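Local coordinates for protein transcriptional regulator, TetR family (Marinobacter aquaeolei, PDB 3NNR) that probably binds DNA through an N-terminal helix-turn-helix domain and regulates transcription as a dimeric member of the TetR family, at residues 88-93 and 159-163; 137-143 and 197-202; 184-188 and 210-215. The contacts are given in a common frame with arbitrary orientation. Where two conformers were deposited one is given. Residues are numbered along the deposited sequence.

Followed from the N terminus, the chain passes through the predicted DNA-binding helices before the first partner segment, 88-93 on helix 78-94. Contact 1 closes a loop of 65 mostly helical residues when the chain returns at 159-163. Within that loop lies 137-143, whose partner 197-202 comes only later, so contacts 1 and 2 cross. Contact 3 opens at 184-188, after contact 1 has closed, and ends at 210-215, crossing contact 2. Contacts 1 and 3 touch, Phe89 and Trp162 packing against residues 185-187. Contact 1 joins helix 78-94 to the junction of helices 145-160 and 162-169, contact 2 the 137-143 loop to the start of helix 200-211, and contact 3 helices 186-194 and 200-211.

Contact 1 (88-93 and 159-163); sequences VFDGLW and ITNWM
Ile159 lays its CG2 methyl over one face of the Phe89 ring (chi1 -86°, m), 4.2 Å from the ring centroid and 19° off its normal, a CH-pi contact. The same methyl meets Leu92 CD1 (Leu92 m,t) at 3.4 Å and Val88 CG1 at 4.2 Å, so one branch of an m,t isoleucine fills the space between three side chains of a single helix. Segment 88-93 is continuous alpha helix. Segment 159-163 instead holds a break: helix 145-160 ends, Asn161 (phi -107°, psi 8°) takes the N-cap position without a side-chain capping bond, and helix 162-169 begins. CA atoms pair as Phe89 with Ile159 (7.5 Å), Leu92 with Thr160 (7.5 Å) and Trp93 with Met163 (7.7 Å). No hydrogen bond crosses; the contact is apolar packing. Beyond the break, Phe89 CE1 lies 3.8 Å from Trp162 CD1, the ring planes nearly perpendicular at 87°. Met163, present as selenomethionine, sets its SE at the edge of the Trp93 indole, 4.2 Å from Trp93 CE3; both tryptophans have chi1 t. This is helix packing in the all-helical C-terminal domain, which in TetR-family regulators typically binds ligand and dimerizes. Helix 186-194 covers the cluster through Ile187, Val190 and Gln189, while Trp162 packs on Leu153 of the second subunit, placing the break at Asn161 between helices 145-160 and 162-169 beside the dimer interface.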
loop_
_atom_site.group_PDB
_atom_site.type_symbol
_atom_site.label_atom_id
_atom_site.label_comp_id
_atom_site.label_asym_id
_atom_site.label_seq_id
_atom_site.Cartn_x
_atom_site.Cartn_y
_atom_site.Cartn_z
ATOM N N VAL A 88 13.221 -6.405 -7.400
ATOM C CA VAL A 88 11.817 -6.400 -7.009
ATOM C C VAL A 88 11.209 -5.016 -7.337
ATOM O O VAL A 88 10.123 -4.966 -7.874
ATOM C CB VAL A 88 11.617 -6.785 -5.510
ATOM C CG1 VAL A 88 10.201 -6.599 -5.096
ATOM C CG2 VAL A 88 12.011 -8.239 -5.297
ATOM N N PHE A 89 11.908 -3.915 -7.030
ATOM C CA PHE A 89 11.393 -2.575 -7.390
ATOM C C PHE A 89 11.239 -2.421 -8.906
ATOM O O PHE A 89 10.222 -1.900 -9.345
ATOM C CB PHE A 89 12.188 -1.404 -6.782
ATOM C CG PHE A 89 11.740 -1.018 -5.394
ATOM C CD1 PHE A 89 10.592 -0.258 -5.215
ATOM C CD2 PHE A 89 12.460 -1.383 -4.275
ATOM C CE1 PHE A 89 10.162 0.106 -3.923
ATOM C CE2 PHE A 89 12.049 -1.014 -3.001
ATOM C CZ PHE A 89 10.901 -0.278 -2.826
ATOM N N ASP A 90 12.216 -2.886 -9.681
ATOM C CA ASP A 90 12.104 -2.887 -11.154
ATOM C C ASP A 90 10.892 -3.698 -11.606
ATOM O O ASP A 90 10.200 -3.294 -12.529
ATOM C CB ASP A 90 13.337 -3.490 -11.821
ATOM C CG ASP A 90 13.253 -3.448 -13.357
ATOM O OD1 ASP A 90 13.442 -2.329 -13.901
ATOM O OD2 ASP A 90 13.005 -4.518 -14.000
ATOM N N GLY A 91 10.639 -4.833 -10.958
ATOM C CA GLY A 91 9.470 -5.659 -11.276
ATOM C C GLY A 91 8.168 -4.909 -11.055
ATOM O O GLY A 91 7.307 -4.868 -11.935
ATOM N N LEU A 92 8.039 -4.313 -9.873
ATOM C CA LEU A 92 6.884 -3.516 -9.520
ATOM C C LEU A 92 6.625 -2.352 -10.509
ATOM O O LEU A 92 5.464 -1.999 -10.746
ATOM C CB LEU A 92 6.993 -2.996 -8.084
ATOM C CG LEU A 92 6.908 -4.032 -6.948
ATOM C CD1 LEU A 92 7.263 -3.334 -5.637
ATOM C CD2 LEU A 92 5.533 -4.632 -6.835
ATOM N N TRP A 93 7.686 -1.773 -11.080
ATOM C CA TRP A 93 7.514 -0.750 -12.118
ATOM C C TRP A 93 7.027 -1.400 -13.406
ATOM O O TRP A 93 6.053 -0.930 -14.014
ATOM C CB TRP A 93 8.800 0.069 -12.410
ATOM C CG TRP A 93 8.636 0.997 -13.596
ATOM C CD1 TRP A 93 9.043 0.780 -14.902
ATOM C CD2 TRP A 93 7.970 2.263 -13.595
ATOM N NE1 TRP A 93 8.678 1.852 -15.698
ATOM C CE2 TRP A 93 8.022 2.773 -14.920
ATOM C CE3 TRP A 93 7.330 3.008 -12.609
ATOM C CZ2 TRP A 93 7.454 4.017 -15.274
ATOM C CZ3 TRP A 93 6.758 4.259 -12.957
ATOM C CH2 TRP A 93 6.830 4.743 -14.285
ATOM N N ILE A 159 7.244 -1.981 0.459
ATOM C CA ILE A 159 7.663 -2.135 -0.937
ATOM C C ILE A 159 6.492 -2.052 -1.903
ATOM O O ILE A 159 6.507 -1.267 -2.827
ATOM C CB ILE A 159 8.436 -3.437 -1.179
ATOM C CG1 ILE A 159 9.779 -3.395 -0.453
ATOM C CG2 ILE A 159 8.757 -3.580 -2.635
ATOM C CD1 ILE A 159 10.637 -4.647 -0.624
ATOM N N THR A 160 5.454 -2.813 -1.633
ATOM C CA THR A 160 4.298 -2.884 -2.530
ATOM C C THR A 160 3.405 -1.665 -2.521
ATOM O O THR A 160 2.566 -1.572 -3.389
ATOM C CB THR A 160 3.458 -4.137 -2.265
ATOM O OG1 THR A 160 2.897 -4.090 -0.951
ATOM C CG2 THR A 160 4.321 -5.344 -2.414
ATOM N N ASN A 161 3.568 -0.750 -1.565
ATOM C CA ASN A 161 2.809 0.494 -1.530
ATOM C C ASN A 161 3.632 1.743 -1.920
ATOM O O ASN A 161 3.133 2.880 -1.783
ATOM C CB ASN A 161 2.253 0.716 -0.093
ATOM C CG ASN A 161 0.976 1.601 -0.053
ATOM O OD1 ASN A 161 0.125 1.522 -0.954
ATOM N ND2 ASN A 161 0.831 2.424 1.022
ATOM N N TRP A 162 4.866 1.567 -2.405
ATOM C CA TRP A 162 5.733 2.716 -2.717
ATOM C C TRP A 162 5.271 3.466 -3.970
ATOM O O TRP A 162 5.212 4.688 -3.935
ATOM C CB TRP A 162 7.194 2.273 -2.847
ATOM C CG TRP A 162 8.125 3.433 -3.033
ATOM C CD1 TRP A 162 8.884 3.703 -4.125
ATOM C CD2 TRP A 162 8.345 4.502 -2.113
ATOM N NE1 TRP A 162 9.594 4.867 -3.934
ATOM C CE2 TRP A 162 9.272 5.383 -2.711
ATOM C CE3 TRP A 162 7.848 4.804 -0.829
ATOM C CZ2 TRP A 162 9.725 6.550 -2.072
ATOM C CZ3 TRP A 162 8.274 5.953 -0.209
ATOM C CH2 TRP A 162 9.226 6.812 -0.819
HETATM N N MSE A 163 5.016 2.729 -5.064
HETATM C CA MSE A 163 4.514 3.293 -6.329
HETATM C C MSE A 163 3.306 4.199 -5.940
HETATM O O MSE A 163 3.340 5.443 -6.121
HETATM C CB MSE A 163 4.096 2.146 -7.307
HETATM C CG MSE A 163 4.700 2.165 -8.746
HETATM SE SE MSE A 163 6.580 1.710 -8.694
HETATM C CE MSE A 163 7.266 3.403 -8.114
#

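Contact 2 (137-143 and 197-202); sequences AGIIQPQ and YLTPEY
Tyr197, Ile139 and Gln141 lose the most surface here, and backbone pairing sets their register. Around a single antiparallel beta bridge, with Ile140 and Leu198 as its non-hydrogen-bonded pair (CA atoms 4.5 Å apart), Gln141 N donates to Tyr197 O at 2.8 Å and Thr199 N to Ile139 O at 3.3 Å. Tyr197 (chi1 m) extends its ring beside Gln143, whose NE2 comes within 3.3 Å of Tyr197 CD1; its side chain also packs on Leu147 and Met151 of helix 145-160 and on Pro196 of the second subunit. Segment 137-143 leaves helix 110-136 through a Schellman motif, Gly138 having the positive phi of 81°, and continues extended from Ile140 to Gln143. In this otherwise all-helical TetR-type domain, the isolated bridge joins the loop between helices 110-136 and 145-160 to the residues leading into helix 200-211. Ile139, an m,t rotamer, places CG1 over the face of the Tyr202 ring, 3.7 Å from its centroid and 4° off the normal. Gln141, also m,t, lays its CG 3.9 Å from Thr199 CG2; Thr199, at chi1 p, donates from OG1 to Gly138 O at 2.7 Å. Leu78 of helix 78-94 touches both Ile139 and Tyr202.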
loop_
_atom_site.group_PDB
_atom_site.type_symbol
_atom_site.label_atom_id
_atom_site.label_comp_id
_atom_site.label_asym_id
_atom_site.label_seq_id
_atom_site.Cartn_x
_atom_site.Cartn_y
_atom_site.Cartn_z
ATOM N N ALA A 137 25.169 -14.074 8.624
ATOM C CA ALA A 137 26.336 -13.340 8.107
ATOM C C ALA A 137 26.870 -12.252 9.069
ATOM O O ALA A 137 27.939 -11.702 8.815
ATOM C CB ALA A 137 26.014 -12.723 6.740
ATOM N N GLY A 138 26.141 -11.937 10.147
ATOM C CA GLY A 138 26.540 -10.914 11.119
ATOM C C GLY A 138 26.230 -9.483 10.715
ATOM O O GLY A 138 26.815 -8.552 11.257
ATOM N N ILE A 139 25.285 -9.312 9.786
ATOM C CA ILE A 139 24.900 -7.993 9.259
ATOM C C ILE A 139 23.839 -7.348 10.159
ATOM O O ILE A 139 23.954 -6.162 10.483
ATOM C CB ILE A 139 24.445 -8.075 7.787
ATOM C CG1 ILE A 139 25.585 -8.655 6.928
ATOM C CG2 ILE A 139 24.051 -6.693 7.293
ATOM C CD1 ILE A 139 25.263 -8.856 5.471
ATOM N N ILE A 140 22.811 -8.111 10.529
ATOM C CA ILE A 140 21.802 -7.642 11.491
ATOM C C ILE A 140 21.865 -8.540 12.719
ATOM O O ILE A 140 22.467 -9.616 12.693
ATOM C CB ILE A 140 20.342 -7.563 10.911
ATOM C CG1 ILE A 140 19.695 -8.944 10.680
ATOM C CG2 ILE A 140 20.323 -6.748 9.630
ATOM C CD1 ILE A 140 18.264 -8.862 10.201
ATOM N N GLN A 141 21.222 -8.081 13.786
ATOM C CA GLN A 141 21.138 -8.840 15.039
ATOM C C GLN A 141 20.050 -9.908 14.864
ATOM O O GLN A 141 19.011 -9.615 14.280
ATOM C CB GLN A 141 20.856 -7.900 16.209
ATOM C CG GLN A 141 22.057 -6.976 16.478
ATOM C CD GLN A 141 21.803 -5.848 17.476
ATOM O OE1 GLN A 141 20.678 -5.624 17.948
ATOM N NE2 GLN A 141 22.867 -5.119 17.792
ATOM N N PRO A 142 20.290 -11.151 15.340
ATOM C CA PRO A 142 19.284 -12.203 15.153
ATOM C C PRO A 142 18.053 -11.876 15.978
ATOM O O PRO A 142 18.195 -11.402 17.105
ATOM C CB PRO A 142 19.985 -13.457 15.688
ATOM C CG PRO A 142 20.893 -12.943 16.757
ATOM C CD PRO A 142 21.324 -11.559 16.316
ATOM N N GLN A 143 16.865 -12.100 15.420
ATOM C CA GLN A 143 15.611 -11.768 16.111
ATOM C C GLN A 143 14.668 -12.971 16.311
ATOM O O GLN A 143 14.727 -13.916 15.520
ATOM C CB GLN A 143 14.905 -10.618 15.364
ATOM C CG GLN A 143 15.660 -9.259 15.393
ATOM C CD GLN A 143 15.939 -8.708 16.829
ATOM O OE1 GLN A 143 15.175 -8.945 17.781
ATOM N NE2 GLN A 143 17.041 -7.968 16.970
ATOM N N TYR A 197 18.592 -2.438 14.103
ATOM C CA TYR A 197 19.070 -3.824 14.271
ATOM C C TYR A 197 20.463 -4.104 13.652
ATOM O O TYR A 197 20.955 -5.249 13.731
ATOM C CB TYR A 197 18.056 -4.830 13.714
ATOM C CG TYR A 197 16.672 -4.715 14.314
ATOM C CD1 TYR A 197 16.444 -5.014 15.676
ATOM C CD2 TYR A 197 15.571 -4.331 13.522
ATOM C CE1 TYR A 197 15.149 -4.909 16.245
ATOM C CE2 TYR A 197 14.279 -4.226 14.078
ATOM C CZ TYR A 197 14.074 -4.524 15.434
ATOM O OH TYR A 197 12.803 -4.428 15.955
ATOM N N LEU A 198 21.102 -3.093 13.054
ATOM C CA LEU A 198 22.425 -3.281 12.464
ATOM C C LEU A 198 23.463 -3.554 13.563
ATOM O O LEU A 198 23.453 -2.888 14.606
ATOM C CB LEU A 198 22.846 -2.062 11.630
ATOM C CG LEU A 198 22.001 -1.720 10.392
ATOM C CD1 LEU A 198 22.447 -0.429 9.782
ATOM C CD2 LEU A 198 22.041 -2.812 9.336
ATOM N N THR A 199 24.318 -4.559 13.327
ATOM C CA THR A 199 25.420 -4.922 14.240
ATOM C C THR A 199 26.551 -3.885 14.163
ATOM O O THR A 199 26.629 -3.123 13.180
ATOM C CB THR A 199 26.065 -6.288 13.877
ATOM O OG1 THR A 199 26.563 -6.238 12.531
ATOM C CG2 THR A 199 25.068 -7.428 14.000
ATOM N N PRO A 200 27.437 -3.856 15.188
ATOM C CA PRO A 200 28.583 -2.940 15.123
ATOM C C PRO A 200 29.451 -3.098 13.848
ATOM O O PRO A 200 29.799 -2.076 13.251
ATOM C CB PRO A 200 29.356 -3.274 16.403
ATOM C CG PRO A 200 28.270 -3.671 17.369
ATOM C CD PRO A 200 27.291 -4.440 16.544
ATOM N N GLU A 201 29.745 -4.344 13.436
ATOM C CA GLU A 201 30.527 -4.637 12.205
ATOM C C GLU A 201 30.086 -3.872 10.938
ATOM O O GLU A 201 30.915 -3.305 10.208
ATOM C CB GLU A 201 30.425 -6.124 11.808
ATOM C CG GLU A 201 31.177 -7.158 12.625
ATOM C CD GLU A 201 31.544 -8.401 11.770
ATOM O OE1 GLU A 201 32.444 -8.292 10.899
ATOM O OE2 GLU A 201 30.946 -9.484 11.968
ATOM N N TYR A 202 28.771 -3.889 10.702
ATOM C CA TYR A 202 28.158 -3.371 9.462
ATOM C C TYR A 202 27.396 -2.036 9.510
ATOM O O TYR A 202 27.073 -1.517 8.432
ATOM C CB TYR A 202 27.242 -4.464 8.873
ATOM C CG TYR A 202 27.992 -5.638 8.262
ATOM C CD1 TYR A 202 28.377 -6.726 9.057
ATOM C CD2 TYR A 202 28.315 -5.680 6.892
ATOM C CE1 TYR A 202 29.072 -7.839 8.507
ATOM C CE2 TYR A 202 29.027 -6.797 6.328
ATOM C CZ TYR A 202 29.399 -7.870 7.152
ATOM O OH TYR A 202 30.086 -8.976 6.674
#

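Contact 3 (184-188 and 210-215); sequences KQGIY and REKYRP
Ile187 and Tyr213 form the apolar centre. Ile187, m,t and directed toward the other segment, sets CG2 over the Tyr213 ring, 3.9 Å from the centroid and 18° off the normal, while its CD1 reaches Tyr213 CE1 at 3.5 Å. Tyr188, the residue most extensively covered, runs from Tyr213 and Pro215 out to Arg210, with CB 4.3 Å from Tyr213 CB and CD2 4.1 Å from Pro215 CD; Gln185 CB also meets Pro215 CG at 3.8 Å. The backbones approach closely, with CA atoms 5.1 Å apart for Gln185 and Tyr213 and 5.4 Å for Tyr188 and Arg210. Segment 184-188 enters helix 186-194, whereas a type I turn from Glu211 to Arg214 follows on from helix 200-211 and presents Tyr213 (chi1 m) to Ile187. Gln185 CA adds a CA-H...O contact to Tyr213 O at 3.5 Å. Farther out, Tyr188 (chi1 t) puts CE1 over a face of the Arg210 guanidinium, 3.3 Å from Arg210 CZ. Arg210, extended through chi3, gives a weak hydrogen bond from NE to Tyr188 O at 3.5 Å; its NH2 is bound to Thr192. Arg214 NH1 forms a salt bridge with Glu211 OE2 at 2.8 Å, and Arg214 NH2 another with Asp146 of the second subunit. Tyr213 OH is hydrogen-bonded to Glu86 of helix 78-94. With a single weak hydrogen bond between the segments, the chemistry implies that aromatic and aliphatic packing holds the end of helix 200-211 and the last modelled residues against the start of helix 186-194, while firmer polar bonds lie within 210-215 or run to Thr192, Glu86 and the partner subunit.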
loop_
_atom_site.group_PDB
_atom_site.type_symbol
_atom_site.label_atom_id
_atom_site.label_comp_id
_atom_site.label_asym_id
_atom_site.label_seq_id
_atom_site.Cartn_x
_atom_site.Cartn_y
_atom_site.Cartn_z
ATOM N N LYS A 184 13.133 3.911 -7.407
ATOM C CA LYS A 184 13.964 3.056 -6.533
ATOM C C LYS A 184 14.332 3.665 -5.161
ATOM O O LYS A 184 14.833 2.955 -4.276
ATOM C CB LYS A 184 15.220 2.526 -7.286
ATOM C CG LYS A 184 14.954 1.642 -8.544
ATOM C CD LYS A 184 16.216 0.791 -8.907
ATOM C CE LYS A 184 16.053 -0.123 -10.122
ATOM N NZ LYS A 184 16.544 0.481 -11.410
ATOM N N GLN A 185 14.059 4.951 -4.968
ATOM C CA GLN A 185 14.311 5.647 -3.671
ATOM C C GLN A 185 13.464 5.096 -2.437
ATOM O O GLN A 185 13.622 5.527 -1.302
ATOM C CB GLN A 185 14.200 7.167 -3.923
ATOM C CG GLN A 185 15.408 7.698 -4.811
ATOM C CD GLN A 185 15.059 8.800 -5.835
ATOM O OE1 GLN A 185 14.142 8.641 -6.625
ATOM N NE2 GLN A 185 15.863 9.870 -5.876
ATOM N N GLY A 186 12.562 4.139 -2.698
ATOM C CA GLY A 186 11.849 3.361 -1.681
ATOM C C GLY A 186 12.728 2.360 -0.936
ATOM O O GLY A 186 12.326 1.830 0.118
ATOM N N ILE A 187 13.913 2.083 -1.483
ATOM C CA ILE A 187 14.926 1.261 -0.821
ATOM C C ILE A 187 15.368 1.933 0.501
ATOM O O ILE A 187 15.563 1.244 1.498
ATOM C CB ILE A 187 16.120 1.010 -1.737
ATOM C CG1 ILE A 187 15.711 0.082 -2.891
ATOM C CG2 ILE A 187 17.286 0.383 -0.971
ATOM C CD1 ILE A 187 16.822 -0.128 -3.886
ATOM N N TYR A 188 15.496 3.266 0.492
ATOM C CA TYR A 188 15.817 4.056 1.677
ATOM C C TYR A 188 14.814 3.750 2.800
ATOM O O TYR A 188 15.213 3.541 3.960
ATOM C CB TYR A 188 15.807 5.555 1.311
ATOM C CG TYR A 188 16.051 6.561 2.442
ATOM C CD1 TYR A 188 17.311 6.686 3.053
ATOM C CD2 TYR A 188 15.035 7.448 2.851
ATOM C CE1 TYR A 188 17.531 7.633 4.075
ATOM C CE2 TYR A 188 15.253 8.395 3.860
ATOM C CZ TYR A 188 16.499 8.480 4.474
ATOM O OH TYR A 188 16.696 9.418 5.476
ATOM N N ARG A 210 22.519 2.976 2.402
ATOM C CA ARG A 210 21.170 3.557 2.540
ATOM C C ARG A 210 21.134 4.994 2.005
ATOM O O ARG A 210 20.263 5.322 1.196
ATOM C CB ARG A 210 20.685 3.464 4.004
ATOM C CG ARG A 210 19.380 4.195 4.335
ATOM C CD ARG A 210 18.844 3.773 5.705
ATOM N NE ARG A 210 17.723 4.615 6.134
ATOM C CZ ARG A 210 17.811 5.779 6.807
ATOM N NH1 ARG A 210 18.985 6.318 7.139
ATOM N NH2 ARG A 210 16.696 6.444 7.129
ATOM N N GLU A 211 22.110 5.804 2.423
ATOM C CA GLU A 211 22.255 7.190 1.940
ATOM C C GLU A 211 22.324 7.358 0.428
ATOM O O GLU A 211 21.762 8.330 -0.100
ATOM C CB GLU A 211 23.473 7.880 2.574
ATOM C CG GLU A 211 23.259 8.253 4.011
ATOM C CD GLU A 211 22.196 9.314 4.155
ATOM O OE1 GLU A 211 22.421 10.449 3.663
ATOM O OE2 GLU A 211 21.124 8.993 4.727
ATOM N N LYS A 212 22.977 6.418 -0.269
ATOM C CA LYS A 212 23.040 6.469 -1.744
ATOM C C LYS A 212 21.642 6.412 -2.397
ATOM O O LYS A 212 21.521 6.804 -3.538
ATOM C CB LYS A 212 24.003 5.419 -2.347
ATOM N N TYR A 213 20.599 5.974 -1.680
ATOM C CA TYR A 213 19.206 5.934 -2.213
ATOM C C TYR A 213 18.239 7.059 -1.748
ATOM O O TYR A 213 17.045 6.934 -1.974
ATOM C CB TYR A 213 18.579 4.567 -1.882
ATOM C CG TYR A 213 19.237 3.391 -2.562
ATOM C CD1 TYR A 213 18.937 3.077 -3.893
ATOM C CD2 TYR A 213 20.121 2.555 -1.869
ATOM C CE1 TYR A 213 19.524 1.966 -4.531
ATOM C CE2 TYR A 213 20.712 1.441 -2.489
ATOM C CZ TYR A 213 20.419 1.150 -3.823
ATOM O OH TYR A 213 21.011 0.057 -4.442
ATOM N N ARG A 214 18.745 8.173 -1.200
ATOM C CA ARG A 214 17.902 9.250 -0.596
ATOM C C ARG A 214 17.128 10.279 -1.492
ATOM O O ARG A 214 17.785 11.085 -2.179
ATOM C CB ARG A 214 18.793 10.095 0.319
ATOM C CG ARG A 214 18.069 11.153 1.196
ATOM C CD ARG A 214 18.985 12.345 1.462
ATOM N NE ARG A 214 18.720 12.959 2.752
ATOM C CZ ARG A 214 19.065 12.422 3.926
ATOM N NH1 ARG A 214 19.640 11.213 4.005
ATOM N NH2 ARG A 214 18.795 13.076 5.048
ATOM N N PRO A 215 15.756 10.328 -1.402
ATOM C CA PRO A 215 14.969 11.379 -2.090
ATOM C C PRO A 215 14.753 12.576 -1.142
ATOM O O PRO A 215 14.387 13.674 -1.577
ATOM C CB PRO A 215 13.641 10.677 -2.399
ATOM C CG PRO A 215 13.449 9.709 -1.255
ATOM C CD PRO A 215 14.853 9.370 -0.722
#